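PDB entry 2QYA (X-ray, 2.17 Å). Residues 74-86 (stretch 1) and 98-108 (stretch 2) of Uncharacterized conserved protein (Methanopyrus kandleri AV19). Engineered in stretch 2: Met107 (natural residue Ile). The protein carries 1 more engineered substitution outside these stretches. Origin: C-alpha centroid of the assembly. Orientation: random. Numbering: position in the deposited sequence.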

ATOM      1  N   ILE A  74      -3.552  -0.753   6.437  1.00 37.42           N
ATOM      2  CA  ILE A  74      -2.880  -1.053   7.708  1.00 37.15           C
ATOM      3  C   ILE A  74      -2.555  -2.534   7.785  1.00 37.25           C
ATOM      4  O   ILE A  74      -3.387  -3.397   7.478  1.00 36.16           O
ATOM      5  N   ASN A  75      -1.313  -2.808   8.159  1.00 36.46           N
ATOM      6  CA  ASN A  75      -0.818  -4.138   8.390  1.00 37.28           C
ATOM      7  C   ASN A  75      -0.154  -4.099   9.767  1.00 36.91           C
ATOM      8  O   ASN A  75       0.748  -3.292   9.987  1.00 34.62           O
ATOM      9  N   ALA A  76      -0.621  -4.955  10.678  1.00 36.51           N
ATOM     10  CA  ALA A  76      -0.028  -5.091  12.006  1.00 36.85           C
ATOM     11  C   ALA A  76       0.312  -6.549  12.324  1.00 37.49           C
ATOM     12  O   ALA A  76      -0.498  -7.451  12.116  1.00 37.94           O
ATOM     13  N   LEU A  77       1.548  -6.776  12.755  1.00 37.36           N
ATOM     14  CA  LEU A  77       2.034  -8.078  13.117  1.00 38.28           C
ATOM     15  C   LEU A  77       2.595  -8.077  14.562  1.00 39.32           C
ATOM     16  O   LEU A  77       3.569  -7.351  14.878  1.00 38.62           O
ATOM     17  N   GLY A  78       2.001  -8.921  15.411  1.00 39.98           N
ATOM     18  CA  GLY A  78       2.365  -9.028  16.826  1.00 40.49           C
ATOM     19  C   GLY A  78       1.264  -8.610  17.777  1.00 41.53           C
ATOM     20  O   GLY A  78       0.358  -7.851  17.433  1.00 40.86           O
ATOM     21  N   GLU A  79       1.365  -9.114  19.002  1.00 42.99           N
ATOM     22  CA  GLU A  79       0.390  -8.882  20.059  1.00 44.47           C
ATOM     23  C   GLU A  79       0.269  -7.409  20.410  1.00 43.44           C
ATOM     24  O   GLU A  79      -0.822  -6.864  20.466  1.00 43.80           O
ATOM     25  N   LEU A  80       1.405  -6.761  20.658  1.00 43.37           N
ATOM     26  CA  LEU A  80       1.425  -5.332  20.934  1.00 41.93           C
ATOM     27  C   LEU A  80       0.951  -4.524  19.734  1.00 40.93           C
ATOM     28  O   LEU A  80       0.140  -3.624  19.887  1.00 41.08           O
ATOM     29  N   ALA A  81       1.451  -4.839  18.542  1.00 40.17           N
ATOM     30  CA  ALA A  81       1.015  -4.138  17.307  1.00 40.03           C
ATOM     31  C   ALA A  81      -0.494  -4.222  17.035  1.00 40.07           C
ATOM     32  O   ALA A  81      -1.117  -3.242  16.613  1.00 39.87           O
ATOM     33  N   CYS A  82      -1.094  -5.378  17.285  1.00 39.81           N
ATOM     34  CA  CYS A  82      -2.532  -5.485  17.051  1.00 40.11           C
ATOM     35  C   CYS A  82      -3.331  -4.755  18.129  1.00 40.48           C
ATOM     36  O   CYS A  82      -4.387  -4.160  17.842  1.00 40.12           O
ATOM     37  N   SER A  83      -2.791  -4.752  19.346  1.00 40.45           N
ATOM     38  CA  SER A  83      -3.406  -4.035  20.462  1.00 41.54           C
ATOM     39  C   SER A  83      -3.380  -2.540  20.199  1.00 40.53           C
ATOM     40  O   SER A  83      -4.269  -1.820  20.629  1.00 40.57           O
ATOM     41  N   VAL A  84      -2.361  -2.084  19.471  1.00 40.35           N
ATOM     42  CA  VAL A  84      -2.299  -0.697  18.999  1.00 39.53           C
ATOM     43  C   VAL A  84      -3.445  -0.398  18.047  1.00 40.35           C
ATOM     44  O   VAL A  84      -4.074   0.654  18.141  1.00 40.46           O
ATOM     45  N   VAL A  85      -3.701  -1.305  17.107  1.00 41.39           N
ATOM     46  CA  VAL A  85      -4.782  -1.090  16.145  1.00 42.73           C
ATOM     47  C   VAL A  85      -6.138  -1.010  16.874  1.00 43.46           C
ATOM     48  O   VAL A  85      -6.954  -0.142  16.564  1.00 43.84           O
ATOM     49  N   VAL A  86      -6.338  -1.889  17.863  1.00 44.79           N
ATOM     50  CA  VAL A  86      -7.550  -1.913  18.706  1.00 45.70           C
ATOM     51  C   VAL A  86      -7.636  -0.616  19.508  1.00 46.74           C
ATOM     52  O   VAL A  86      -8.689   0.049  19.548  1.00 46.99           O
ATOM     53  N   GLU A  98      -4.458 -13.882  12.857  1.00 52.76           N
ATOM     54  CA  GLU A  98      -3.186 -14.393  13.313  1.00 55.45           C
ATOM     55  C   GLU A  98      -2.445 -14.932  12.115  1.00 56.00           C
ATOM     56  O   GLU A  98      -3.065 -15.311  11.116  1.00 56.21           O
ATOM     57  N   LEU A  99      -1.123 -14.962  12.210  1.00 56.84           N
ATOM     58  CA  LEU A  99      -0.289 -15.435  11.117  1.00 57.89           C
ATOM     59  C   LEU A  99       0.954 -16.110  11.668  1.00 58.07           C
ATOM     60  O   LEU A  99       1.925 -15.442  12.012  1.00 59.11           O
ATOM     61  N   GLY A 100       0.915 -17.436  11.759  1.00 58.01           N
ATOM     62  CA  GLY A 100       2.012 -18.215  12.329  1.00 57.46           C
ATOM     63  C   GLY A 100       1.975 -18.208  13.841  1.00 56.87           C
ATOM     64  O   GLY A 100       3.014 -18.057  14.485  1.00 57.67           O
ATOM     65  N   GLY A 101       0.776 -18.348  14.407  1.00 55.96           N
ATOM     66  CA  GLY A 101       0.590 -18.281  15.860  1.00 54.32           C
ATOM     67  C   GLY A 101       0.761 -16.888  16.444  1.00 53.06           C
ATOM     68  O   GLY A 101       0.584 -16.694  17.665  1.00 53.75           O
ATOM     69  N   VAL A 102       1.104 -15.920  15.585  1.00 51.19           N
ATOM     70  CA  VAL A 102       1.302 -14.516  15.997  1.00 48.96           C
ATOM     71  C   VAL A 102       0.132 -13.651  15.530  1.00 47.22           C
ATOM     72  O   VAL A 102      -0.267 -13.756  14.380  1.00 47.65           O
ATOM     73  N   PRO A 103      -0.415 -12.788  16.410  1.00 45.51           N
ATOM     74  CA  PRO A 103      -1.534 -11.948  15.974  1.00 44.35           C
ATOM     75  C   PRO A 103      -1.210 -11.099  14.737  1.00 44.37           C
ATOM     76  O   PRO A 103      -0.086 -10.608  14.576  1.00 43.58           O
ATOM     77  N   HIS A 104      -2.203 -10.945  13.868  1.00 43.03           N
ATOM     78  CA  HIS A 104      -2.025 -10.239  12.613  1.00 42.65           C
ATOM     79  C   HIS A 104      -3.342  -9.604  12.236  1.00 42.14           C
ATOM     80  O   HIS A 104      -4.389 -10.184  12.467  1.00 41.87           O
ATOM     81  N   VAL A 105      -3.281  -8.381  11.725  1.00 41.23           N
ATOM     82  CA  VAL A 105      -4.433  -7.736  11.115  1.00 39.85           C
ATOM     83  C   VAL A 105      -4.017  -6.977   9.839  1.00 39.65           C
ATOM     84  O   VAL A 105      -2.942  -6.366   9.782  1.00 36.84           O
ATOM     85  N   GLN A 106      -4.867  -7.088   8.810  1.00 39.68           N
ATOM     86  CA  GLN A 106      -4.787  -6.278   7.592  1.00 39.91           C
ATOM     87  C   GLN A 106      -6.134  -5.567   7.344  1.00 40.30           C
ATOM     88  O   GLN A 106      -7.211  -6.216   7.396  1.00 40.18           O
ATOM     89  N   MET A 107      -6.072  -4.246   7.113  1.00 38.93           N
ATOM     90  CA  MET A 107      -7.233  -3.393   6.904  1.00 38.13           C
ATOM     91  C   MET A 107      -7.030  -2.438   5.699  1.00 38.72           C
ATOM     92  O   MET A 107      -5.938  -1.902   5.487  1.00 38.98           O
ATOM     93  N   TYR A 108      -8.091  -2.208   4.934  1.00 37.53           N
ATOM     94  CA  TYR A 108      -8.074  -1.207   3.885  1.00 37.79           C
ATOM     95  C   TYR A 108      -9.140  -0.213   4.233  1.00 38.44           C
ATOM     96  O   TYR A 108     -10.312  -0.583   4.420  1.00 39.41           O
TER

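Strand 74-77 and strand 103-108 run antiparallel, and the helix that begins at Glu79 lies across one face of the pair. Side chains alternate along each strand, so Ile74, Ala76, Val105 and Met107 share the face on which Cys82 and Val85 of the helix rest, while Asn75, Leu77, His104 and Gln106 share the other.

Met107, an engineered residue that is Ile in the natural sequence, has the largest area covered by the opposing stretch. Its chi1 is m (-41°), chi2 t and chi3 p. Its sulfur meets both elements of stretch 1: SD lies 3.9 Å from CD1 of Ile74, whose rotamer is m, t, and also 3.9 Å from CG1 of Val85 on the helix. The backbones of Met107 and Ile74 are joined by two hydrogen bonds, Ile74 N to Met107 O and Met107 N to Ile74 O, each 2.8 Å, which hold these two side chains next to each other.

Val105 covers nearly as much and is buried. With chi1 at 79° (p), its CG1 lies 3.9 Å from CB of Ala76, 4.0 Å from CG2 of Val85 (chi1 t) and 4.3 Å from SG of Cys82. A compact branched side chain suits this place, filling the space beneath the helix without needing a polar partner, and the small methyl of Ala76 leaves room for the helix to approach. Backbone hydrogen bonds again fix the pair: Ala76 N to Val105 O at 2.9 Å and Val105 N to Ala76 O at 3.0 Å.

Pro103 packs where the strand gives way to the helix. Its CB is 4.0 Å from SG of Cys82 (chi1 m), and its CG is 3.8 Å from CA of Glu79, whose acidic end leads away and stays exposed. Having no amide hydrogen, proline cannot donate a backbone bond, but its O accepts one from Gly78 N at 2.8 Å. Gly78 is the N-cap residue; at its backbone angles a CB would jam against the preceding carbonyl, so glycine fits.

On the other face, Leu77 (t, p) brings CD1 to 4.1 Å from both CG1 of Val102 (chi1 t) and CD2 of His104 (chi1 t), whose ring it meets obliquely. Apolar contact suits this leucine, while NE2 of His104 is hydrogen-bonded elsewhere in the structure. Asn75 ND2 and Gln106 OE1 approach to 3.1 Å, but the angle is too poor for a hydrogen bond; Asn75 OD1 and Gln106 OE1 find partners elsewhere.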

ATOM      1  CB  ILE A  74      -3.742  -0.652   8.935  1.00 38.32           C
ATOM      2  CG1 ILE A  74      -4.086   0.843   8.862  1.00 38.81           C
ATOM      3  CG2 ILE A  74      -3.050  -1.052  10.291  1.00 36.47           C
ATOM      4  CD1 ILE A  74      -5.316   1.241   9.599  1.00 42.89           C
ATOM      5  CB  ASN A  75       0.238  -4.526   7.353  1.00 38.61           C
ATOM      6  CG  ASN A  75       0.065  -3.800   6.021  1.00 43.02           C
ATOM      7  OD1 ASN A  75       0.993  -3.127   5.560  1.00 46.22           O
ATOM      8  ND2 ASN A  75      -1.127  -3.921   5.397  1.00 42.59           N
ATOM      9  CB  ALA A  76      -0.940  -4.462  13.062  1.00 36.42           C
ATOM     10  CB  LEU A  77       3.104  -8.541  12.119  1.00 37.83           C
ATOM     11  CG  LEU A  77       3.725  -9.928  12.355  1.00 38.87           C
ATOM     12  CD1 LEU A  77       2.751 -11.098  12.027  1.00 38.47           C
ATOM     13  CD2 LEU A  77       5.081 -10.074  11.616  1.00 38.85           C
ATOM     14  CB  GLU A  79       0.799  -9.705  21.293  1.00 44.58           C
ATOM     15  CG  GLU A  79       0.002  -9.417  22.552  1.00 48.29           C
ATOM     16  CD  GLU A  79       0.188 -10.490  23.621  1.00 48.34           C
ATOM     17  OE1 GLU A  79       1.179 -11.266  23.537  1.00 50.70           O
ATOM     18  OE2 GLU A  79      -0.666 -10.547  24.547  1.00 54.97           O
ATOM     19  CB  LEU A  80       2.853  -4.906  21.329  1.00 43.35           C
ATOM     20  CG  LEU A  80       2.993  -3.627  22.150  1.00 44.03           C
ATOM     21  CD1 LEU A  80       2.358  -3.841  23.536  1.00 46.08           C
ATOM     22  CD2 LEU A  80       4.469  -3.163  22.264  1.00 41.68           C
ATOM     23  CB  ALA A  81       1.804  -4.632  16.073  1.00 38.95           C
ATOM     24  CB  CYS A  82      -2.944  -6.938  16.876  1.00 39.95           C
ATOM     25  SG  CYS A  82      -2.250  -7.583  15.343  1.00 41.45           S
ATOM     26  CB  SER A  83      -2.706  -4.379  21.789  1.00 41.64           C
ATOM     27  OG  SER A  83      -1.629  -3.489  22.035  1.00 45.50           O
ATOM     28  CB  VAL A  84      -0.941  -0.372  18.289  1.00 39.63           C
ATOM     29  CG1 VAL A  84      -1.019   0.985  17.563  1.00 37.87           C
ATOM     30  CG2 VAL A  84       0.216  -0.362  19.308  1.00 38.09           C
ATOM     31  CB  VAL A  85      -4.786  -2.168  15.042  1.00 43.12           C
ATOM     32  CG1 VAL A  85      -5.937  -1.923  14.073  1.00 41.91           C
ATOM     33  CG2 VAL A  85      -3.437  -2.183  14.299  1.00 41.21           C
ATOM     34  CB  VAL A  86      -7.586  -3.166  19.692  1.00 45.60           C
ATOM     35  CG1 VAL A  86      -8.815  -3.140  20.640  1.00 46.11           C
ATOM     36  CG2 VAL A  86      -7.577  -4.443  18.956  1.00 44.51           C
ATOM     37  CB  GLU A  98      -3.357 -15.496  14.371  1.00 55.84           C
ATOM     38  CG  GLU A  98      -3.533 -16.883  13.779  1.00 58.46           C
ATOM     39  CD  GLU A  98      -2.621 -17.901  14.436  1.00 62.13           C
ATOM     40  OE1 GLU A  98      -2.602 -17.947  15.699  1.00 62.93           O
ATOM     41  OE2 GLU A  98      -1.927 -18.633  13.683  1.00 60.99           O
ATOM     42  CB  LEU A  99       0.103 -14.266  10.212  1.00 57.89           C
ATOM     43  CG  LEU A  99       0.181 -14.575   8.718  1.00 59.30           C
ATOM     44  CD1 LEU A  99      -1.221 -14.919   8.144  1.00 59.28           C
ATOM     45  CD2 LEU A  99       0.847 -13.403   7.965  1.00 58.95           C
ATOM     46  CB  VAL A 102       2.624 -13.931  15.428  1.00 48.95           C
ATOM     47  CG1 VAL A 102       2.819 -12.490  15.907  1.00 49.35           C
ATOM     48  CG2 VAL A 102       3.826 -14.781  15.844  1.00 49.15           C
ATOM     49  CB  PRO A 103      -1.816 -11.074  17.191  1.00 44.17           C
ATOM     50  CG  PRO A 103      -1.299 -11.883  18.370  1.00 44.53           C
ATOM     51  CD  PRO A 103      -0.083 -12.575  17.833  1.00 45.17           C
ATOM     52  CB  HIS A 104      -1.577 -11.205  11.525  1.00 42.21           C
ATOM     53  CG  HIS A 104      -1.362 -10.569  10.183  1.00 42.54           C
ATOM     54  ND1 HIS A 104      -2.255 -10.707   9.144  1.00 40.86           N
ATOM     55  CD2 HIS A 104      -0.333  -9.832   9.698  1.00 42.78           C
ATOM     56  CE1 HIS A 104      -1.798 -10.068   8.084  1.00 41.98           C
ATOM     57  NE2 HIS A 104      -0.634  -9.527   8.393  1.00 42.16           N
ATOM     58  CB  VAL A 105      -5.250  -6.857  12.100  1.00 40.51           C
ATOM     59  CG1 VAL A 105      -4.606  -5.473  12.361  1.00 38.85           C
ATOM     60  CG2 VAL A 105      -6.710  -6.689  11.550  1.00 41.59           C
ATOM     61  CB  GLN A 106      -4.394  -7.167   6.423  1.00 40.69           C
ATOM     62  CG  GLN A 106      -3.844  -6.409   5.193  1.00 44.80           C
ATOM     63  CD  GLN A 106      -2.625  -7.095   4.560  1.00 46.33           C
ATOM     64  OE1 GLN A 106      -1.903  -6.490   3.775  1.00 47.12           O
ATOM     65  NE2 GLN A 106      -2.399  -8.351   4.906  1.00 47.87           N
ATOM     66  CB  MET A 107      -7.509  -2.475   8.096  1.00 37.58           C
ATOM     67  CG  MET A 107      -7.376  -3.010   9.513  1.00 38.44           C
ATOM     68  SD  MET A 107      -7.804  -1.643  10.636  1.00 37.31           S
ATOM     69  CE  MET A 107      -9.459  -1.262  10.127  1.00 33.94           C
ATOM     70  CB  TYR A 108      -8.338  -1.821   2.528  1.00 37.91           C
ATOM     71  CG  TYR A 108      -7.300  -2.856   2.168  1.00 39.54           C
ATOM     72  CD1 TYR A 108      -6.061  -2.466   1.631  1.00 39.11           C
ATOM     73  CD2 TYR A 108      -7.523  -4.210   2.426  1.00 37.56           C
ATOM     74  CE1 TYR A 108      -5.082  -3.391   1.332  1.00 40.06           C
ATOM     75  CE2 TYR A 108      -6.557  -5.157   2.106  1.00 39.08           C
ATOM     76  CZ  TYR A 108      -5.333  -4.730   1.567  1.00 40.57           C
ATOM     77  OH  TYR A 108      -4.361  -5.650   1.252  1.00 42.76           O
TER